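Local coordinates for Sts-2 protein (Mus musculus, PDB 3D4I) that acts as an acid-dependent phosphatase through its 2H-phosphatase domain and probably interferes with CBL-mediated down-regulation of receptor tyrosine kinases, at residues R10-I15 with V181-I186; R76-A81 with L234-C239; C190-G195 with E241-G246. All blocks are in the same frame, centred on the assembly; numbering follows the deposited sequence. Where two conformers were deposited one is given.

Contact 1 of 3, residues R10-I15 with V181-I186. Unlike the reference sequence in segment 10-15: Ile15 (reference Val).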
loop_
_atom_site.group_PDB
_atom_site.type_symbol
_atom_site.label_atom_id
_atom_site.label_comp_id
_atom_site.label_asym_id
_atom_site.label_seq_id
_atom_site.Cartn_x
_atom_site.Cartn_y
_atom_site.Cartn_z
ATOM N N ARG A 10 1.759 -30.417 7.236
ATOM C CA ARG A 10 0.814 -29.473 7.797
ATOM C C ARG A 10 1.521 -28.180 8.229
ATOM O O ARG A 10 2.568 -28.220 8.885
ATOM C CB ARG A 10 0.120 -30.104 8.999
ATOM C CG ARG A 10 -1.248 -29.545 9.213
ATOM C CD ARG A 10 -1.920 -30.141 10.387
ATOM N NE ARG A 10 -3.146 -29.395 10.630
ATOM C CZ ARG A 10 -3.951 -29.572 11.672
ATOM N NH1 ARG A 10 -3.657 -30.472 12.599
ATOM N NH2 ARG A 10 -5.049 -28.819 11.781
ATOM N N GLY A 11 0.925 -27.034 7.904
ATOM C CA GLY A 11 1.510 -25.744 8.287
ATOM C C GLY A 11 0.557 -24.855 9.065
ATOM O O GLY A 11 -0.669 -24.924 8.883
ATOM N N ILE A 12 1.126 -24.024 9.935
ATOM C CA ILE A 12 0.379 -22.994 10.667
ATOM C C ILE A 12 1.121 -21.675 10.416
ATOM O O ILE A 12 2.303 -21.562 10.730
ATOM C CB ILE A 12 0.312 -23.288 12.174
ATOM C CG1 ILE A 12 -0.743 -24.371 12.470
ATOM C CG2 ILE A 12 0.007 -21.992 13.000
ATOM C CD1 ILE A 12 -2.142 -23.818 12.578
ATOM N N LEU A 13 0.426 -20.714 9.808
ATOM C CA LEU A 13 1.041 -19.457 9.388
ATOM C C LEU A 13 0.324 -18.347 10.128
ATOM O O LEU A 13 -0.849 -18.057 9.867
ATOM C CB LEU A 13 0.939 -19.264 7.865
ATOM C CG LEU A 13 1.575 -17.981 7.294
ATOM C CD1 LEU A 13 3.080 -17.912 7.575
ATOM C CD2 LEU A 13 1.295 -17.935 5.775
ATOM N N VAL A 14 1.035 -17.766 11.086
ATOM C CA VAL A 14 0.461 -16.753 11.947
ATOM C C VAL A 14 0.843 -15.438 11.313
ATOM O O VAL A 14 2.014 -15.229 10.983
ATOM C CB VAL A 14 1.012 -16.818 13.378
ATOM C CG1 VAL A 14 0.321 -15.754 14.249
ATOM C CG2 VAL A 14 0.769 -18.226 13.983
ATOM N N ILE A 15 -0.167 -14.593 11.127
ATOM C CA ILE A 15 -0.075 -13.377 10.330
ATOM C C ILE A 15 -0.653 -12.201 11.126
ATOM O O ILE A 15 -1.820 -12.250 11.571
ATOM C CB ILE A 15 -0.875 -13.538 8.997
ATOM C CG1 ILE A 15 -0.332 -14.736 8.186
ATOM C CG2 ILE A 15 -0.739 -12.267 8.099
ATOM C CD1 ILE A 15 -1.165 -15.108 6.988
ATOM N N VAL A 181 -4.500 -23.204 24.672
ATOM C CA VAL A 181 -5.697 -24.042 24.609
ATOM C C VAL A 181 -6.401 -23.898 23.258
ATOM O O VAL A 181 -6.850 -24.888 22.672
ATOM C CB VAL A 181 -6.641 -23.709 25.790
ATOM C CG1 VAL A 181 -8.017 -24.308 25.592
ATOM C CG2 VAL A 181 -5.998 -24.184 27.110
ATOM N N SER A 182 -6.461 -22.663 22.753
ATOM C CA SER A 182 -7.092 -22.388 21.466
ATOM C C SER A 182 -6.326 -23.024 20.327
ATOM O O SER A 182 -6.932 -23.605 19.436
ATOM C CB SER A 182 -7.253 -20.873 21.244
ATOM O OG SER A 182 -7.952 -20.310 22.343
ATOM N N MET A 183 -4.997 -22.892 20.342
ATOM C CA MET A 183 -4.152 -23.514 19.331
ATOM C C MET A 183 -4.291 -25.037 19.389
ATOM O O MET A 183 -4.340 -25.687 18.348
ATOM C CB MET A 183 -2.690 -23.103 19.493
ATOM C CG MET A 183 -2.386 -21.634 19.039
ATOM S SD MET A 183 -3.159 -21.170 17.457
ATOM C CE MET A 183 -2.241 -22.135 16.276
ATOM N N GLY A 184 -4.360 -25.589 20.603
ATOM C CA GLY A 184 -4.693 -27.013 20.787
ATOM C C GLY A 184 -5.950 -27.443 20.056
ATOM O O GLY A 184 -5.947 -28.461 19.347
ATOM N N GLN A 185 -7.038 -26.689 20.233
ATOM C CA GLN A 185 -8.307 -26.991 19.558
ATOM C C GLN A 185 -8.206 -26.807 18.044
ATOM O O GLN A 185 -8.740 -27.607 17.277
ATOM C CB GLN A 185 -9.459 -26.162 20.139
ATOM C CG GLN A 185 -10.741 -26.180 19.308
ATOM C CD GLN A 185 -11.978 -25.650 20.062
ATOM O OE1 GLN A 185 -12.215 -26.007 21.220
ATOM N NE2 GLN A 185 -12.774 -24.811 19.388
ATOM N N ILE A 186 -7.505 -25.763 17.618
ATOM C CA ILE A 186 -7.324 -25.500 16.196
ATOM C C ILE A 186 -6.618 -26.678 15.516
ATOM O O ILE A 186 -7.069 -27.151 14.473
ATOM C CB ILE A 186 -6.575 -24.146 15.952
ATOM C CG1 ILE A 186 -7.483 -22.973 16.351
ATOM C CG2 ILE A 186 -6.149 -24.004 14.501
ATOM C CD1 ILE A 186 -6.809 -21.614 16.307
#
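Ile12 and Met183 reach toward each other tip to tip where helix 172-187 packs on one face of the central sheet, in the alpha/beta fold of the histidine phosphatases. The methyl CE of Met183 comes to 4.0 Å from Ile12 CG2. The same CE lies 4.1 Å from Ile12 CD1, so one methyl rests against both the CG2 and the CD1 ends of Ile12. Met183 gets there by bending: its CB does not aim at the strand, but turns at chi2 (-44°) and chi3 (-70°) fold the chain round until the methyl faces Ile12. Beta-branched Ile12 suits an extended strand and offers a broad apolar surface. Strand alternation sends Leu13 to the other face of the sheet, where it packs on Met236 and Phe238. Ile199 of strand 196-201 touches both Ile12 and Ile186, and so extends the apolar patch onto the neighbouring strand.

Arg10 works differently. Its long chain runs extended from CG to NE toward the end of the helix, and NH1 donates a hydrogen bond to Ile187 O. Carbonyls at a helix C-terminus are left without helical partners, and a guanidinium probably also suits the negative pole there. Arg10 NH2, itself hydrogen-bonded just beyond the segments, lies obliquely 3.8 Å from Ile186 O, too far for a bond, while Ile12 CD1 meets Ile186 CG2 at 4.4 Å.

Contact 2 of 3, residues R76-A81 with L234-C239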
loop_
_atom_site.group_PDB
_atom_site.type_symbol
_atom_site.label_atom_id
_atom_site.label_comp_id
_atom_site.label_asym_id
_atom_site.label_seq_id
_atom_site.Cartn_x
_atom_site.Cartn_y
_atom_site.Cartn_z
ATOM N N ARG A 76 -3.825 -7.480 0.842
ATOM C CA ARG A 76 -3.991 -7.970 -0.525
ATOM C C ARG A 76 -2.669 -8.396 -1.171
ATOM O O ARG A 76 -2.610 -9.408 -1.905
ATOM C CB ARG A 76 -4.735 -6.933 -1.389
ATOM C CG ARG A 76 -6.226 -6.669 -0.994
ATOM C CD ARG A 76 -6.907 -5.715 -2.022
ATOM N NE ARG A 76 -8.371 -5.600 -1.840
ATOM C CZ ARG A 76 -9.111 -4.510 -2.089
ATOM N NH1 ARG A 76 -8.558 -3.372 -2.509
ATOM N NH2 ARG A 76 -10.433 -4.562 -1.916
ATOM N N LEU A 77 -1.607 -7.626 -0.928
ATOM C CA LEU A 77 -0.283 -7.950 -1.474
ATOM C C LEU A 77 0.236 -9.292 -0.939
ATOM O O LEU A 77 0.753 -10.132 -1.696
ATOM C CB LEU A 77 0.726 -6.828 -1.160
ATOM C CG LEU A 77 2.034 -6.798 -1.969
ATOM C CD1 LEU A 77 1.739 -6.377 -3.427
ATOM C CD2 LEU A 77 2.996 -5.851 -1.311
ATOM N N ALA A 78 0.111 -9.483 0.364
ATOM C CA ALA A 78 0.385 -10.789 1.000
ATOM C C ALA A 78 -0.450 -11.952 0.428
ATOM O O ALA A 78 0.093 -13.023 0.164
ATOM C CB ALA A 78 0.176 -10.684 2.517
ATOM N N GLY A 79 -1.756 -11.758 0.266
ATOM C CA GLY A 79 -2.633 -12.788 -0.323
ATOM C C GLY A 79 -2.207 -13.161 -1.745
ATOM O O GLY A 79 -2.152 -14.339 -2.111
ATOM N N GLU A 80 -1.915 -12.147 -2.548
ATOM C CA GLU A 80 -1.383 -12.332 -3.902
ATOM C C GLU A 80 -0.057 -13.103 -3.922
ATOM O O GLU A 80 0.130 -14.008 -4.767
ATOM C CB GLU A 80 -1.247 -10.981 -4.608
ATOM C CG GLU A 80 -0.735 -11.104 -6.059
ATOM C CD GLU A 80 -0.376 -9.743 -6.619
ATOM O OE1 GLU A 80 0.275 -8.959 -5.905
ATOM O OE2 GLU A 80 -0.754 -9.461 -7.761
ATOM N N ALA A 81 0.848 -12.786 -2.995
ATOM C CA ALA A 81 2.109 -13.541 -2.874
ATOM C C ALA A 81 1.838 -14.998 -2.488
ATOM O O ALA A 81 2.455 -15.920 -3.036
ATOM C CB ALA A 81 3.060 -12.885 -1.865
ATOM N N LEU A 234 1.291 -7.340 8.509
ATOM C CA LEU A 234 1.420 -8.589 7.766
ATOM C C LEU A 234 2.686 -9.403 8.117
ATOM O O LEU A 234 3.075 -10.277 7.363
ATOM C CB LEU A 234 1.304 -8.341 6.232
ATOM C CG LEU A 234 -0.133 -8.265 5.679
ATOM C CD1 LEU A 234 -0.816 -9.616 5.816
ATOM C CD2 LEU A 234 -0.941 -7.233 6.415
ATOM N N GLY A 235 3.322 -9.113 9.263
ATOM C CA GLY A 235 4.481 -9.906 9.706
ATOM C C GLY A 235 4.026 -11.346 9.919
ATOM O O GLY A 235 2.891 -11.564 10.320
ATOM N N MET A 236 4.887 -12.328 9.617
ATOM C CA MET A 236 4.489 -13.739 9.715
ATOM C C MET A 236 5.475 -14.636 10.471
ATOM O O MET A 236 6.680 -14.394 10.427
ATOM C CB MET A 236 4.290 -14.308 8.306
ATOM C CG MET A 236 3.246 -13.601 7.487
ATOM S SD MET A 236 3.172 -14.298 5.837
ATOM C CE MET A 236 1.861 -13.315 5.107
ATOM N N CYS A 237 4.933 -15.662 11.141
ATOM C CA CYS A 237 5.692 -16.742 11.801
ATOM C C CYS A 237 5.087 -18.027 11.254
ATOM O O CYS A 237 3.873 -18.181 11.309
ATOM C CB CYS A 237 5.438 -16.724 13.325
ATOM S SG CYS A 237 6.413 -17.919 14.236
ATOM N N PHE A 238 5.912 -18.953 10.773
ATOM C CA PHE A 238 5.431 -20.187 10.132
ATOM C C PHE A 238 5.947 -21.430 10.881
ATOM O O PHE A 238 7.165 -21.553 11.131
ATOM C CB PHE A 238 5.904 -20.206 8.671
ATOM C CG PHE A 238 5.305 -21.301 7.831
ATOM C CD1 PHE A 238 3.940 -21.571 7.868
ATOM C CD2 PHE A 238 6.107 -22.032 6.956
ATOM C CE1 PHE A 238 3.372 -22.578 7.082
ATOM C CE2 PHE A 238 5.558 -23.037 6.145
ATOM C CZ PHE A 238 4.181 -23.311 6.211
ATOM N N CYS A 239 5.040 -22.339 11.240
ATOM C CA CYS A 239 5.453 -23.636 11.840
ATOM C C CYS A 239 4.969 -24.778 10.985
ATOM O O CYS A 239 3.848 -24.714 10.486
ATOM C CB CYS A 239 4.884 -23.792 13.238
ATOM S SG CYS A 239 5.452 -22.519 14.356
#
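A backbone bond of 2.9 Å from Glu80 N to Arg76 O spans the helical turn that carries Ala78, the residue whose methyl group meets Leu234 and Met236. The next bond of the same ladder, Ala81 N to Leu77 O, is 3.0 Å long, so these backbone groups are paired within helix 69-85, and what Ala78 offers the strand is a methyl.

Ala78 turns its CB toward 234-239. Leu234 lays its CD1 branch against it at 3.6 Å, with the branch point CG a little behind at 4.0 Å. From the strand side comes Met236, whose side chain, in the conformer described, one of two modelled, runs extended beyond CG (chi2 177°, chi3 179°) and brings its terminal methyl CE to 4.1 Å from Ala78 CB, a less certain contact. In that conformer the two longer chains converge on one small one. Alanine suits the helix face because its single methyl lets the neighbours approach closely, and the unbranched methionine suits a strand residue that must span some distance.

Leu234 and Met236 also pack on Ile15 of strand 11-16, and Thr103 of helix 98-111 touches Leu234, so this is part of the layer between the helices and the sheet in the histidine phosphatase fold. Nearby, Leu77 and Ala81 pack on Arg42 and Leu45 of the second subunit. With no hydrogen bond or ion pair between the two segments, helix and strand are joined here by dispersion forces and the hydrophobic effect, which depend on shape more than on exact bond direction.

Contact 3 of 3, residues C190-G195 with E241-G246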
loop_
_atom_site.group_PDB
_atom_site.type_symbol
_atom_site.label_atom_id
_atom_site.label_comp_id
_atom_site.label_asym_id
_atom_site.label_seq_id
_atom_site.Cartn_x
_atom_site.Cartn_y
_atom_site.Cartn_z
ATOM N N CYS A 190 -9.004 -30.539 12.301
ATOM C CA CYS A 190 -8.889 -31.601 11.296
ATOM C C CYS A 190 -7.430 -32.097 11.292
ATOM O O CYS A 190 -6.629 -31.640 10.475
ATOM C CB CYS A 190 -9.294 -31.080 9.909
ATOM S SG CYS A 190 -10.988 -30.362 9.774
ATOM N N PRO A 191 -7.080 -33.027 12.216
ATOM C CA PRO A 191 -5.683 -33.389 12.527
ATOM C C PRO A 191 -4.939 -34.182 11.443
ATOM O O PRO A 191 -3.728 -34.416 11.577
ATOM C CB PRO A 191 -5.812 -34.224 13.806
ATOM C CG PRO A 191 -7.161 -34.818 13.719
ATOM C CD PRO A 191 -8.031 -33.808 13.030
ATOM N N GLN A 192 -5.658 -34.586 10.395
ATOM C CA GLN A 192 -5.071 -35.251 9.224
ATOM C C GLN A 192 -4.717 -34.268 8.090
ATOM O O GLN A 192 -3.988 -34.620 7.162
ATOM C CB GLN A 192 -6.023 -36.346 8.709
ATOM C CG GLN A 192 -5.643 -37.776 9.086
ATOM C CD GLN A 192 -5.270 -37.960 10.544
ATOM O OE1 GLN A 192 -6.138 -37.977 11.425
ATOM N NE2 GLN A 192 -3.974 -38.127 10.805
ATOM N N ASP A 193 -5.231 -33.043 8.178
ATOM C CA ASP A 193 -5.006 -31.991 7.167
ATOM C C ASP A 193 -3.538 -31.811 6.786
ATOM O O ASP A 193 -2.669 -31.828 7.667
ATOM C CB ASP A 193 -5.551 -30.659 7.683
ATOM C CG ASP A 193 -5.668 -29.617 6.597
ATOM O OD1 ASP A 193 -5.917 -29.983 5.430
ATOM O OD2 ASP A 193 -5.525 -28.421 6.926
ATOM N N MET A 194 -3.260 -31.630 5.490
ATOM C CA MET A 194 -1.866 -31.460 5.034
ATOM C C MET A 194 -1.495 -30.130 4.352
ATOM O O MET A 194 -0.392 -29.987 3.798
ATOM C CB MET A 194 -1.395 -32.675 4.217
ATOM C CG MET A 194 -1.237 -33.917 5.086
ATOM S SD MET A 194 -1.040 -35.494 4.227
ATOM C CE MET A 194 0.629 -35.941 4.728
ATOM N N GLY A 195 -2.385 -29.153 4.421
ATOM C CA GLY A 195 -2.065 -27.819 3.922
ATOM C C GLY A 195 -1.809 -26.834 5.051
ATOM O O GLY A 195 -1.509 -27.226 6.204
ATOM N N GLU A 241 4.525 -29.175 10.821
ATOM C CA GLU A 241 4.445 -30.415 11.596
ATOM C C GLU A 241 5.107 -31.584 10.872
ATOM O O GLU A 241 4.824 -31.844 9.700
ATOM C CB GLU A 241 2.981 -30.754 11.880
ATOM C CG GLU A 241 2.762 -31.924 12.861
ATOM C CD GLU A 241 1.359 -32.476 12.767
ATOM O OE1 GLU A 241 0.880 -32.664 11.630
ATOM O OE2 GLU A 241 0.733 -32.729 13.820
ATOM N N ASN A 242 6.006 -32.276 11.578
ATOM C CA ASN A 242 6.461 -33.605 11.149
ATOM C C ASN A 242 5.377 -34.629 11.523
ATOM O O ASN A 242 5.099 -34.827 12.704
ATOM C CB ASN A 242 7.803 -33.939 11.834
ATOM C CG ASN A 242 8.387 -35.279 11.394
ATOM O OD1 ASN A 242 7.661 -36.247 11.153
ATOM N ND2 ASN A 242 9.710 -35.345 11.307
ATOM N N ARG A 243 4.767 -35.257 10.519
ATOM C CA ARG A 243 3.654 -36.207 10.732
ATOM C C ARG A 243 4.091 -37.510 11.420
ATOM O O ARG A 243 3.266 -38.192 12.060
ATOM C CB ARG A 243 2.914 -36.480 9.413
ATOM C CG ARG A 243 1.989 -37.731 9.347
ATOM C CD ARG A 243 0.629 -37.597 10.076
ATOM N NE ARG A 243 -0.011 -36.293 9.887
ATOM C CZ ARG A 243 -0.245 -35.410 10.858
ATOM N NH1 ARG A 243 0.077 -35.682 12.123
ATOM N NH2 ARG A 243 -0.831 -34.254 10.563
ATOM N N GLU A 244 5.377 -37.843 11.293
ATOM C CA GLU A 244 5.964 -39.007 11.981
ATOM C C GLU A 244 5.912 -38.905 13.493
ATOM O O GLU A 244 5.570 -39.879 14.172
ATOM C CB GLU A 244 7.434 -39.168 11.613
ATOM C CG GLU A 244 7.714 -39.826 10.291
ATOM C CD GLU A 244 9.074 -40.509 10.307
ATOM O OE1 GLU A 244 9.974 -40.018 11.031
ATOM O OE2 GLU A 244 9.236 -41.539 9.618
ATOM N N ASP A 245 6.288 -37.746 14.033
ATOM C CA ASP A 245 6.328 -37.578 15.496
ATOM C C ASP A 245 5.362 -36.543 16.068
ATOM O O ASP A 245 5.217 -36.439 17.289
ATOM C CB ASP A 245 7.752 -37.318 15.996
ATOM C CG ASP A 245 8.412 -36.131 15.332
ATOM O OD1 ASP A 245 7.694 -35.262 14.793
ATOM O OD2 ASP A 245 9.663 -36.062 15.373
ATOM N N GLY A 246 4.710 -35.778 15.196
ATOM C CA GLY A 246 3.755 -34.763 15.657
ATOM C C GLY A 246 4.435 -33.528 16.222
ATOM O O GLY A 246 3.783 -32.685 16.815
#
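The guanidinium of Arg243 meets the loop 190-195 with more than one of its sides. Over one face lies the amide nitrogen NE2 of Gln192, loosely, 4.5 Å from Arg243 NE. At the edge, near the plane of the group, is Asp193 O, 4.2 Å from Arg243 NH2. Pro191 O approaches obliquely: it is 3.1 Å from Arg243 NH2, yet the angle is too poor for a hydrogen bond, and the attraction is probably that of a cation for a carbonyl dipole.

What fixes the rotation of the guanidinium is its own segment. Glu241 OE1 forms a salt bridge of 2.6 Å with Arg243 NH2, while Arg243 NH1 gives a weak bond to Glu241 OE2, so the carboxylate spans two nitrogens. Bends at chi2 (76°) and chi3 (41°) curl the arginine back over Glu241 as it crosses to the loop, a use for its length and several rotatable bonds.

In the histidine phosphatase fold these are two surface segments at one end of the sheet: 190-195 leads from helix 172-187 into strand 196-201. Segment 241-246 runs from the end of strand 236-241 into the hairpin connection to the antiparallel strand 248-251. The first contains a type I turn from Cys190 to Asp193, closed by Asp193 N to Cys190 O at 3.0 Å, with Pro191 well suited to its second position; Asp193 OD2 is hydrogen-bonded to Thr90 OG1. The second contains an Asx turn, in which Asn242 OD1 accepts from Glu244 N at 2.8 Å, the donor lying in the carbonyl plane. Gly246, with the positive phi that glycine readily adopts, returns its N to Asn242 O at 2.7 Å.

How the contacts relate
Contacts 1 and 2 lie on the central mixed sheet, in which strands 11-16 and 236-241 are antiparallel neighbours, and contact 3 joins loops at its end. Contact 1 brings helix 172-187 to one face and contact 2 helix 69-85 to the other, their centres about 15 Å apart, and bonds such as Ile12 N to Cys239 O tie them directly. Contact 3 lies at the surface, its centre about 12 Å from that of contact 1, to which Arg10 O and Glu241 N join it, and about 21 Å from that of contact 2. Along the chain contact 2 crosses both others, whereas contact 1 closes before contact 3 opens. Strand 11-16 leads into the Arg-His-Gly motif that in this family carries the catalytic histidine.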